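Local structure of putative sugar ABC transport system, substrate-binding protein (Bordetella parapertussis, 5IX8) at residues R158-F162 / F205-T209; V216-R220 / M240-L246. The protein probably binds a sugar in the periplasm as the solute-binding component of an ABC transport system. All coordinates share one frame; numbering follows the deposited sequence.

Contact 1 of 2, residues R158-F162 / F205-T209; sequences RYEGF and FTPVT
The rings of Phe162 and Phe205 lie face over face in an offset stack, centroids 4.0 Å apart and planes inclined by 18°. CD1 of Phe205 sits over the centre of the Phe162 ring, whereas CG of Phe162 falls nearer the rim of the Phe205 ring. The two side chains run past each other in opposite directions, which brings each CB over the partner's face: Phe162 CB is 4.1 Å from the Phe205 centroid and Phe205 CB 4.0 Å from that of Phe162, a reciprocal pair of CH-pi contacts. CG of Phe162 stands anti to the backbone N (chi1 179°), which lays the ring along Phe205. Leu133 and Leu129 of helix 122-135 close in on Phe162 and Phe205 respectively. At one edge of the Arg158 guanidinium, in its plane, lies the carbonyl O of Pro207; NH1 donates to it at 2.8 Å, with a bent N-H...O angle of 134°. In this periplasmic binding protein domain, with its alternating parallel strands and helices, the stack packs helix 154-168 against the end of strand 201-205, and the arginine reaches the loop that leads into helix 209-221, whose N-cap is Val208. The extended Arg158 chain crosses the proline at about a right angle, CD resting 4.0 Å from Pro207 CB. NH2 of the same guanidinium forms salt bridges with Asp122 and Glu252, which should favour the charged form of this buried group and, with the carbonyl, fix its rotation. Beside the stack, Tyr159 packs on Val145 of strand 142-145.

Contact 2 of 2, residues V216-R220 / M240-L246; sequences VRAAR and MIREGRL. With SO4 (sulfate ion), chain D.
Arg245 and Val216 slide past each other in opposite directions as the arginine runs across to helix 209-221. Its CB lies beside the sulfate, 3.8 Å from O2. CG rests against Val216, 3.6 Å from its CG2, and the bends at chi2 (65°) and chi3 curl the chain round the sulfate. CD continues past Val216 CG2, and NE then donates to O2 at 2.8 Å, nearly straight at 171°. At the tip the two nitrogens diverge: NH2 bonds sulfate O3 at 2.8 Å, while NH1 passes 3.4 Å from Ala219 CB and is held by the carbonyls of Arg224 and Val226. Here the βαβ succession of the domain brings the C-terminal end of helix 235-242, closed by a Schellman motif at Gly244, alongside helix 209-221. Arg220 approaches the sulfate with an extended chain, its guanidinium plane 69° from that of Arg245. Its NE gives O2 a second straight bond, 2.7 Å long, and the anion, probably from the crystallisation liquor, would offset the like charges of the two arginines. One face of the Arg220 guanidinium rests on Val216 CG1; Met240, a selenomethionine, brings CE to 3.8 Å from NH2. A water links that NH2, weakly, to Glu243 OE1.

How the contacts relate
From the N terminus, the chain completes most of the parallel sheet of the first lobe before helix 154-168 opens contact 1. After 42 further residues, including strand 172-173 and helix 184-197, strand 201-205 brings it back and contact 1 closes. Helix 209-221 follows directly and opens contact 2, which closes after strand 227-231 and helix 235-242. The two loops therefore lie in series, neither nested nor crossed. Both belong to the mixed-sheet lobe: contact 1 ties helix 154-168 to the end of strand 201-205 and the loop after it, and contact 2, farther from the chain centre, joins helix 209-221 to the end of helix 235-242 and the turn into strand 246-250. Their centres are about 17 Å apart.

Contact 1 of 2, residues R158-F162 / F205-T209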
loop_
_atom_site.group_PDB
_atom_site.type_symbol
_atom_site.label_atom_id
_atom_site.label_comp_id
_atom_site.label_asym_id
_atom_site.label_seq_id
_atom_site.Cartn_x
_atom_site.Cartn_y
_atom_site.Cartn_z
ATOM N N ARG A 158 -9.814 -3.986 -1.825
ATOM C CA ARG A 158 -10.250 -2.589 -1.839
ATOM C C ARG A 158 -11.541 -2.422 -2.612
ATOM O O ARG A 158 -12.444 -1.689 -2.179
ATOM C CB ARG A 158 -9.177 -1.705 -2.439
ATOM C CG ARG A 158 -7.934 -1.690 -1.548
ATOM C CD ARG A 158 -6.806 -0.813 -2.099
ATOM N NE ARG A 158 -5.654 -0.965 -1.222
ATOM C CZ ARG A 158 -4.584 -0.178 -1.204
ATOM N NH1 ARG A 158 -4.509 0.899 -1.992
ATOM N NH2 ARG A 158 -3.594 -0.464 -0.360
ATOM N N TYR A 159 -11.632 -3.070 -3.778
ATOM C CA TYR A 159 -12.864 -3.028 -4.557
ATOM C C TYR A 159 -14.043 -3.590 -3.769
ATOM O O TYR A 159 -15.126 -2.999 -3.741
ATOM C CB TYR A 159 -12.661 -3.802 -5.855
ATOM C CG TYR A 159 -13.929 -4.078 -6.598
ATOM C CD1 TYR A 159 -14.719 -3.047 -7.091
ATOM C CD2 TYR A 159 -14.341 -5.401 -6.818
ATOM C CE1 TYR A 159 -15.889 -3.327 -7.776
ATOM C CE2 TYR A 159 -15.505 -5.681 -7.529
ATOM C CZ TYR A 159 -16.270 -4.632 -8.005
ATOM O OH TYR A 159 -17.432 -4.924 -8.695
ATOM N N GLU A 160 -13.845 -4.729 -3.111
ATOM C CA GLU A 160 -14.927 -5.337 -2.340
ATOM C C GLU A 160 -15.424 -4.413 -1.225
ATOM O O GLU A 160 -16.636 -4.270 -1.011
ATOM C CB GLU A 160 -14.470 -6.688 -1.763
ATOM C CG GLU A 160 -14.425 -7.774 -2.842
ATOM C CD GLU A 160 -13.657 -9.012 -2.409
ATOM O OE1 GLU A 160 -13.197 -9.065 -1.245
ATOM O OE2 GLU A 160 -13.506 -9.933 -3.240
ATOM N N GLY A 161 -14.499 -3.792 -0.480
ATOM C CA GLY A 161 -14.924 -2.894 0.588
ATOM C C GLY A 161 -15.641 -1.668 0.063
ATOM O O GLY A 161 -16.677 -1.265 0.618
ATOM N N PHE A 162 -15.123 -1.078 -1.030
ATOM C CA PHE A 162 -15.781 0.058 -1.665
ATOM C C PHE A 162 -17.179 -0.311 -2.145
ATOM O O PHE A 162 -18.150 0.402 -1.876
ATOM C CB PHE A 162 -14.909 0.562 -2.836
ATOM C CG PHE A 162 -15.505 1.711 -3.576
ATOM C CD1 PHE A 162 -15.524 2.975 -2.999
ATOM C CD2 PHE A 162 -16.066 1.529 -4.836
ATOM C CE1 PHE A 162 -16.086 4.048 -3.654
ATOM C CE2 PHE A 162 -16.658 2.607 -5.499
ATOM C CZ PHE A 162 -16.627 3.884 -4.914
ATOM N N PHE A 205 -13.667 5.590 -9.169
ATOM C CA PHE A 205 -12.952 4.954 -8.072
ATOM C C PHE A 205 -11.678 4.324 -8.601
ATOM O O PHE A 205 -11.718 3.629 -9.615
ATOM C CB PHE A 205 -13.815 3.883 -7.413
ATOM C CG PHE A 205 -13.057 3.020 -6.468
ATOM C CD1 PHE A 205 -12.856 3.429 -5.153
ATOM C CD2 PHE A 205 -12.528 1.815 -6.897
ATOM C CE1 PHE A 205 -12.159 2.632 -4.250
ATOM C CE2 PHE A 205 -11.806 1.025 -6.027
ATOM C CZ PHE A 205 -11.621 1.434 -4.681
ATOM N N THR A 206 -10.561 4.543 -7.907
ATOM C CA THR A 206 -9.274 3.921 -8.208
ATOM C C THR A 206 -8.638 3.491 -6.896
ATOM O O THR A 206 -8.837 4.151 -5.857
ATOM C CB THR A 206 -8.290 4.882 -8.922
ATOM O OG1 THR A 206 -7.870 5.905 -7.997
ATOM C CG2 THR A 206 -8.902 5.520 -10.194
ATOM N N PRO A 207 -7.817 2.434 -6.913
ATOM C CA PRO A 207 -7.242 1.957 -5.656
ATOM C C PRO A 207 -5.881 2.510 -5.317
ATOM O O PRO A 207 -5.452 2.279 -4.180
ATOM C CB PRO A 207 -7.153 0.438 -5.885
ATOM C CG PRO A 207 -6.766 0.346 -7.403
ATOM C CD PRO A 207 -7.728 1.411 -7.973
ATOM N N VAL A 208 -5.180 3.187 -6.244
ATOM C CA VAL A 208 -3.783 3.575 -6.030
ATOM C C VAL A 208 -3.477 4.871 -6.757
ATOM O O VAL A 208 -4.115 5.217 -7.760
ATOM C CB VAL A 208 -2.768 2.504 -6.501
ATOM C CG1 VAL A 208 -2.993 1.203 -5.830
ATOM C CG2 VAL A 208 -2.838 2.325 -8.026
ATOM N N THR A 209 -2.457 5.572 -6.248
ATOM C CA THR A 209 -1.996 6.872 -6.726
ATOM C C THR A 209 -2.001 7.028 -8.239
ATOM O O THR A 209 -2.632 7.937 -8.778
ATOM C CB THR A 209 -0.567 7.139 -6.228
ATOM O OG1 THR A 209 -0.449 6.818 -4.841
ATOM C CG2 THR A 209 -0.213 8.591 -6.463
#

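Contact 2 of 2, residues V216-R220 / M240-L246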
loop_
_atom_site.group_PDB
_atom_site.type_symbol
_atom_site.label_atom_id
_atom_site.label_comp_id
_atom_site.label_asym_id
_atom_site.label_seq_id
_atom_site.Cartn_x
_atom_site.Cartn_y
_atom_site.Cartn_z
ATOM N N VAL A 216 -7.614 11.431 -13.385
ATOM C CA VAL A 216 -7.728 12.887 -13.441
ATOM C C VAL A 216 -7.279 13.407 -14.800
ATOM O O VAL A 216 -7.917 14.305 -15.369
ATOM C CB VAL A 216 -6.937 13.530 -12.287
ATOM C CG1 VAL A 216 -6.770 15.056 -12.480
ATOM C CG2 VAL A 216 -7.624 13.248 -10.950
ATOM N N ARG A 217 -6.197 12.845 -15.369
ATOM C CA ARG A 217 -5.781 13.307 -16.703
ATOM C C ARG A 217 -6.876 13.038 -17.722
ATOM O O ARG A 217 -7.150 13.879 -18.584
ATOM C CB ARG A 217 -4.489 12.635 -17.199
ATOM C CG ARG A 217 -3.197 12.924 -16.433
ATOM C CD ARG A 217 -1.973 12.295 -17.183
ATOM N NE ARG A 217 -1.506 13.056 -18.346
ATOM C CZ ARG A 217 -0.755 12.565 -19.346
ATOM N NH1 ARG A 217 -0.433 11.294 -19.376
ATOM N NH2 ARG A 217 -0.346 13.354 -20.361
ATOM N N ALA A 218 -7.499 11.859 -17.644
ATOM C CA ALA A 218 -8.587 11.521 -18.564
ATOM C C ALA A 218 -9.778 12.447 -18.381
ATOM O O ALA A 218 -10.390 12.879 -19.369
ATOM C CB ALA A 218 -9.020 10.058 -18.384
ATOM N N ALA A 219 -10.146 12.727 -17.127
ATOM C CA ALA A 219 -11.273 13.609 -16.854
ATOM C C ALA A 219 -10.987 15.007 -17.375
ATOM O O ALA A 219 -11.866 15.646 -17.971
ATOM C CB ALA A 219 -11.557 13.639 -15.343
ATOM N N ARG A 220 -9.741 15.478 -17.210
ATOM C CA ARG A 220 -9.390 16.807 -17.710
ATOM C C ARG A 220 -9.501 16.851 -19.230
ATOM O O ARG A 220 -10.043 17.812 -19.804
ATOM C CB ARG A 220 -7.971 17.185 -17.245
ATOM C CG ARG A 220 -7.875 17.582 -15.762
ATOM C CD ARG A 220 -6.420 17.802 -15.271
ATOM N NE ARG A 220 -6.387 18.180 -13.851
ATOM C CZ ARG A 220 -5.282 18.291 -13.105
ATOM N NH1 ARG A 220 -4.081 18.037 -13.621
ATOM N NH2 ARG A 220 -5.374 18.657 -11.827
HETATM N N MSE A 240 -5.265 19.099 -5.816
HETATM C CA MSE A 240 -6.394 18.445 -6.457
HETATM C C MSE A 240 -7.554 18.252 -5.489
HETATM O O MSE A 240 -8.711 18.333 -5.895
HETATM C CB MSE A 240 -5.970 17.079 -7.034
HETATM C CG MSE A 240 -4.882 17.157 -8.099
HETATM SE SE MSE A 240 -4.434 15.360 -8.802
HETATM C CE MSE A 240 -3.257 15.850 -10.279
ATOM N N ILE A 241 -7.243 17.962 -4.217
ATOM C CA ILE A 241 -8.284 17.904 -3.192
ATOM C C ILE A 241 -8.901 19.284 -2.976
ATOM O O ILE A 241 -10.130 19.443 -2.947
ATOM C CB ILE A 241 -7.708 17.340 -1.885
ATOM C CG1 ILE A 241 -7.339 15.869 -2.052
ATOM C CG2 ILE A 241 -8.689 17.512 -0.748
ATOM C CD1 ILE A 241 -6.695 15.276 -0.795
ATOM N N ARG A 242 -8.059 20.311 -2.831
ATOM C CA ARG A 242 -8.593 21.647 -2.590
ATOM C C ARG A 242 -9.439 22.133 -3.759
ATOM O O ARG A 242 -10.440 22.832 -3.561
ATOM C CB ARG A 242 -7.452 22.622 -2.327
ATOM C CG ARG A 242 -6.724 22.409 -1.018
ATOM C CD ARG A 242 -5.814 23.591 -0.664
ATOM N NE ARG A 242 -4.851 23.161 0.342
ATOM C CZ ARG A 242 -3.644 22.705 0.039
ATOM N NH1 ARG A 242 -3.252 22.681 -1.233
ATOM N NH2 ARG A 242 -2.824 22.296 0.998
ATOM N N GLU A 243 -9.028 21.816 -4.980
ATOM C CA GLU A 243 -9.728 22.239 -6.191
ATOM C C GLU A 243 -10.961 21.400 -6.487
ATOM O O GLU A 243 -11.677 21.700 -7.456
ATOM C CB GLU A 243 -8.772 22.187 -7.386
ATOM C CG GLU A 243 -7.723 23.273 -7.369
ATOM C CD GLU A 243 -6.458 22.926 -8.148
ATOM O OE1 GLU A 243 -6.461 21.945 -8.940
ATOM O OE2 GLU A 243 -5.450 23.649 -7.951
ATOM N N GLY A 244 -11.209 20.353 -5.695
ATOM C CA GLY A 244 -12.389 19.527 -5.816
ATOM C C GLY A 244 -12.280 18.362 -6.771
ATOM O O GLY A 244 -13.262 17.635 -6.945
ATOM N N ARG A 245 -11.131 18.156 -7.403
ATOM C CA ARG A 245 -11.026 17.085 -8.395
ATOM C C ARG A 245 -10.886 15.707 -7.744
ATOM O O ARG A 245 -11.433 14.717 -8.255
ATOM C CB ARG A 245 -9.849 17.359 -9.320
ATOM C CG ARG A 245 -9.551 16.227 -10.270
ATOM C CD ARG A 245 -10.685 15.989 -11.281
ATOM N NE ARG A 245 -10.721 17.027 -12.324
ATOM C CZ ARG A 245 -11.637 17.087 -13.288
ATOM N NH1 ARG A 245 -12.625 16.192 -13.337
ATOM N NH2 ARG A 245 -11.576 18.052 -14.198
ATOM N N LEU A 246 -10.165 15.628 -6.619
ATOM C CA LEU A 246 -10.093 14.421 -5.803
ATOM C C LEU A 246 -11.029 14.604 -4.619
ATOM O O LEU A 246 -10.869 15.548 -3.833
ATOM C CB LEU A 246 -8.673 14.137 -5.302
ATOM C CG LEU A 246 -7.574 13.786 -6.314
ATOM C CD1 LEU A 246 -6.238 13.533 -5.570
ATOM C CD2 LEU A 246 -7.937 12.596 -7.208
HETATM S S SO4 D . -9.090 20.325 -12.627
HETATM O O1 SO4 D . -9.374 20.844 -11.301
HETATM O O2 SO4 D . -8.657 18.927 -12.523
HETATM O O3 SO4 D . -10.295 20.403 -13.448
HETATM O O4 SO4 D . -8.036 21.146 -13.209
HETATM O O HOH W 1 -4.282 20.397 -9.710
#